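PDB 2Q01: uronate isomerase from Caulobacter crescentus, which catalyses the reversible isomerisation of D-glucuronate to D-fructuronate and of D-galacturonate to D-tagaturonate in pentose and glucuronate interconversion. Local coordinates for the interface of chains A and B. Sequence-based numbering; all coordinates share one arbitrary frame. Chains: chain A/B, Uronate isomerase.

Contact 1 and contact 2 are two patches of one interface between chains A and B, with centres of their C-alpha atoms about 23 Å apart. They share no residue. In contact 1 loops of chain A meet helices 67-74 and 318-323 and nearby loops of chain B. In contact 2 a short loop of chain B meets helices 393-407, 425-445 and 451-469 of chain A and two loops beside them. Contact 1 is knit by side-chain hydrogen bonds, contact 2 by packing and bridging waters. The interface as a whole is not an exact two-fold. The deposited assembly holds three copies and may or may not be the biological oligomer.

Contact 1: the interface of chains A and B. Residues chain A 351, 377-378; chain B 74, 317, 320, 328, 330.
Loops of chain A, carrying A:Asn351, A:His377 and A:Tyr378, meet the end of helix 67-74, the start of helix 318-323 and adjoining loops of chain B. B:Asn317 is the polar centre. Its amide oxygen OD1 accepts two hydrogen bonds, both on lone pairs in the carbonyl plane. One runs from A:His377 NE2 to B:Asn317 OD1 at 3.2 Å, nearly straight at 161°, with the oxygen close to the imidazole plane. The ring and amide planes stand 84° apart. The other runs from A:Asn351 ND2 to B:Asn317 OD1, also 3.2 Å. Here the two amides approach from opposite directions and are nearly coplanar. The phenol OH of B:Tyr74 sits over the amide face of A:Asn351, 2.7 Å from ND2. It is not along an N-H, so the pair is short and any hydrogen bond doubtful. With CG anti to the backbone N (chi1 -176°), B:Tyr74 brings its CD2 atom to A:His377 CE1 at 3.5 Å, the imidazole lying tilted above the rim of the phenol ring. B:Ala330 CB covers one imidazole face. B:Leu320 CD2 meets A:His377 CE1 at 3.6 Å. This packing and the NE2 bond should limit turning of the A:His377 ring. Within chain A, A:His377 CD2 sits over the centre of the A:Tyr378 ring. A:Tyr378 CE2 comes near B:Asn317 OD1, ring and amide roughly parallel. The patch joins two enzyme copies in the deposited assembly and, if that is biological, probably helps fix their placement.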
# COMPACT_ATOMS: atom_id res chain seq x y z
N ASN A 351 -6.99 18.15 -22.02
CA ASN A 351 -7.51 19.46 -21.64
C ASN A 351 -8.85 19.78 -22.29
O ASN A 351 -9.38 20.87 -22.14
CB ASN A 351 -6.47 20.54 -21.98
CG ASN A 351 -5.05 20.13 -21.60
OD1 ASN A 351 -4.13 20.18 -22.42
ND2 ASN A 351 -4.86 19.70 -20.35
N HIS A 377 -5.42 16.87 -11.42
CA HIS A 377 -4.84 17.80 -12.38
C HIS A 377 -5.62 17.93 -13.68
O HIS A 377 -5.96 19.03 -14.10
CB HIS A 377 -3.38 17.47 -12.69
CG HIS A 377 -2.82 18.28 -13.81
ND1 HIS A 377 -2.40 19.59 -13.64
CD2 HIS A 377 -2.65 18.00 -15.12
CE1 HIS A 377 -1.98 20.06 -14.80
NE2 HIS A 377 -2.13 19.12 -15.71
N TYR A 378 -5.85 16.80 -14.35
CA TYR A 378 -6.41 16.80 -15.70
C TYR A 378 -7.91 17.05 -15.67
O TYR A 378 -8.62 16.34 -14.96
CB TYR A 378 -6.13 15.49 -16.42
CG TYR A 378 -4.72 15.35 -16.94
CD1 TYR A 378 -3.77 14.61 -16.24
CD2 TYR A 378 -4.34 15.97 -18.12
CE1 TYR A 378 -2.47 14.49 -16.72
CE2 TYR A 378 -3.05 15.86 -18.60
CZ TYR A 378 -2.12 15.12 -17.90
OH TYR A 378 -0.84 15.01 -18.38
N TYR B 74 -7.51 24.04 -12.01
CA TYR B 74 -7.27 23.58 -13.39
C TYR B 74 -7.93 22.24 -13.66
O TYR B 74 -8.43 21.97 -14.75
CB TYR B 74 -5.78 23.48 -13.70
CG TYR B 74 -5.47 23.10 -15.14
CD1 TYR B 74 -5.69 24.01 -16.17
CD2 TYR B 74 -4.96 21.85 -15.46
CE1 TYR B 74 -5.40 23.68 -17.49
CE2 TYR B 74 -4.67 21.51 -16.77
CZ TYR B 74 -4.89 22.43 -17.78
OH TYR B 74 -4.60 22.10 -19.08
N ASN B 317 1.97 16.83 -18.42
CA ASN B 317 1.16 17.56 -19.39
C ASN B 317 2.10 18.23 -20.38
O ASN B 317 2.80 19.19 -20.03
CB ASN B 317 0.29 18.59 -18.66
CG ASN B 317 -0.94 19.01 -19.46
OD1 ASN B 317 -2.04 19.07 -18.91
ND2 ASN B 317 -0.77 19.31 -20.74
N LEU B 320 0.88 21.84 -21.54
CA LEU B 320 1.18 22.79 -20.46
C LEU B 320 2.68 23.11 -20.35
O LEU B 320 3.04 24.21 -19.94
CB LEU B 320 0.66 22.23 -19.13
CG LEU B 320 0.62 23.06 -17.85
CD1 LEU B 320 -0.40 24.18 -17.96
CD2 LEU B 320 0.30 22.16 -16.67
N LYS B 328 4.21 23.50 -12.98
CA LYS B 328 2.84 24.00 -13.12
C LYS B 328 1.80 22.99 -12.63
O LYS B 328 0.63 23.04 -13.02
CB LYS B 328 2.57 24.44 -14.56
CG LYS B 328 3.49 25.57 -15.08
CD LYS B 328 3.39 26.84 -14.23
CE LYS B 328 4.47 27.84 -14.60
NZ LYS B 328 4.60 28.94 -13.61
N ALA B 330 1.91 19.56 -12.90
CA ALA B 330 1.70 18.38 -13.72
C ALA B 330 2.83 17.37 -13.55
O ALA B 330 3.16 16.65 -14.49
CB ALA B 330 1.53 18.77 -15.17

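Contact 2: the interface of chains A and B. Residues chain A 404, 409, 443, 449, 453, 457; chain B 111-112.
The ring of A:Phe409 has A:Thr404 CG2 of its own chain on one face, offset toward the rim, while its CD2 and CE2 atoms approach the backbone O of B:Arg111. The guanidinium of B:Arg111 has A:Glu453 CA above one face, also toward the rim, and water 1 at its edge, in plane. The contact joins two copies of an enzyme of the uronate isomerase family, in the metallo-dependent hydrolase superfamily: a chain B loop lies against helices and two loops of chain A. B:Arg111 runs extended from CG to NE and crosses A:Glu453 obliquely. A:Glu453 CG comes within 3.5 Å of B:Arg111 NE. The carboxylate and guanidinium planes are 35° apart. Their charged atoms do not touch, with A:Glu453 OE1 4.3 Å from B:Arg111 NE. Water 1 bridges them, 3.1 Å from B:Arg111 NE and 2.8 Å from A:Glu453 OE1. The opposite charges probably still attract. The aliphatic part of B:Arg111 packs on A:Leu457, whose CD1 lies 3.8 Å from B:Arg111 CD. A:Met449 crosses it at about a right angle, bringing its CE methyl to CB. A methionine in place of B:Arg111 would probably leave A:Glu453 without its water-bridged, oppositely charged mate. Water 2 makes a second bridge, 2.6 Å from B:Arg111 O and 2.9 Å from A:Phe409 N. B:Gly112 has a positive phi, a conformation glycine takes easily. A:Met443, bent at chi2 (-74°) and chi3 (-73°), sets its CE methyl 3.5 Å from B:Gly112 CA. A:Thr404 CG2 reaches the same glycine.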
# COMPACT_ATOMS: atom_id res chain seq x y z
N THR A 404 -8.63 11.52 -1.31
CA THR A 404 -9.18 12.85 -0.97
C THR A 404 -8.17 13.99 -0.90
O THR A 404 -8.43 15.09 -1.38
CB THR A 404 -9.97 12.82 0.36
OG1 THR A 404 -10.97 11.80 0.31
CG2 THR A 404 -10.65 14.15 0.61
N PHE A 409 -13.08 15.66 -3.17
CA PHE A 409 -14.32 14.91 -3.31
C PHE A 409 -14.98 15.15 -4.66
O PHE A 409 -15.77 14.33 -5.13
CB PHE A 409 -15.31 15.29 -2.21
CG PHE A 409 -14.90 14.85 -0.84
CD1 PHE A 409 -15.07 13.52 -0.44
CD2 PHE A 409 -14.36 15.76 0.06
CE1 PHE A 409 -14.68 13.11 0.84
CE2 PHE A 409 -13.98 15.35 1.34
CZ PHE A 409 -14.14 14.03 1.73
N MET A 443 -13.55 13.27 10.02
CA MET A 443 -12.94 14.54 9.62
C MET A 443 -13.44 15.69 10.50
O MET A 443 -12.67 16.57 10.88
CB MET A 443 -13.23 14.84 8.15
CG MET A 443 -12.62 13.84 7.17
SD MET A 443 -10.84 14.01 7.00
CE MET A 443 -10.78 15.51 6.04
N MET A 449 -12.79 19.21 8.91
CA MET A 449 -13.86 19.89 8.19
C MET A 449 -14.98 20.30 9.14
O MET A 449 -15.10 19.77 10.24
CB MET A 449 -14.39 19.05 7.03
CG MET A 449 -15.51 18.08 7.31
SD MET A 449 -15.88 17.06 5.87
CE MET A 449 -15.50 18.23 4.57
N GLU A 453 -19.92 21.66 5.94
CA GLU A 453 -19.26 21.10 4.77
C GLU A 453 -19.58 19.62 4.59
O GLU A 453 -19.83 19.16 3.47
CB GLU A 453 -17.74 21.28 4.88
CG GLU A 453 -17.25 22.72 4.79
CD GLU A 453 -15.77 22.86 5.14
OE1 GLU A 453 -15.17 23.90 4.82
OE2 GLU A 453 -15.21 21.92 5.73
N LEU A 457 -21.71 17.52 1.73
CA LEU A 457 -20.94 16.53 0.99
C LEU A 457 -21.58 15.15 0.83
O LEU A 457 -21.55 14.63 -0.28
CB LEU A 457 -19.51 16.42 1.51
CG LEU A 457 -18.56 17.41 0.82
CD1 LEU A 457 -17.28 17.52 1.58
CD2 LEU A 457 -18.27 17.02 -0.61
N ARG B 111 -12.16 21.00 0.37
CA ARG B 111 -12.74 20.26 1.50
C ARG B 111 -12.09 18.88 1.62
O ARG B 111 -12.15 18.06 0.70
CB ARG B 111 -14.26 20.10 1.32
CG ARG B 111 -15.05 21.34 1.69
CD ARG B 111 -16.48 21.26 1.20
NE ARG B 111 -17.15 22.57 1.27
CZ ARG B 111 -18.43 22.78 0.99
NH1 ARG B 111 -18.93 24.00 1.09
NH2 ARG B 111 -19.22 21.78 0.60
N GLY B 112 -11.43 18.64 2.75
CA GLY B 112 -10.83 17.34 3.02
C GLY B 112 -9.36 17.25 2.67
O GLY B 112 -8.71 16.22 2.93
O HOH W 1 -15.13 24.71 2.09
O HOH W 2 -12.76 18.19 -1.80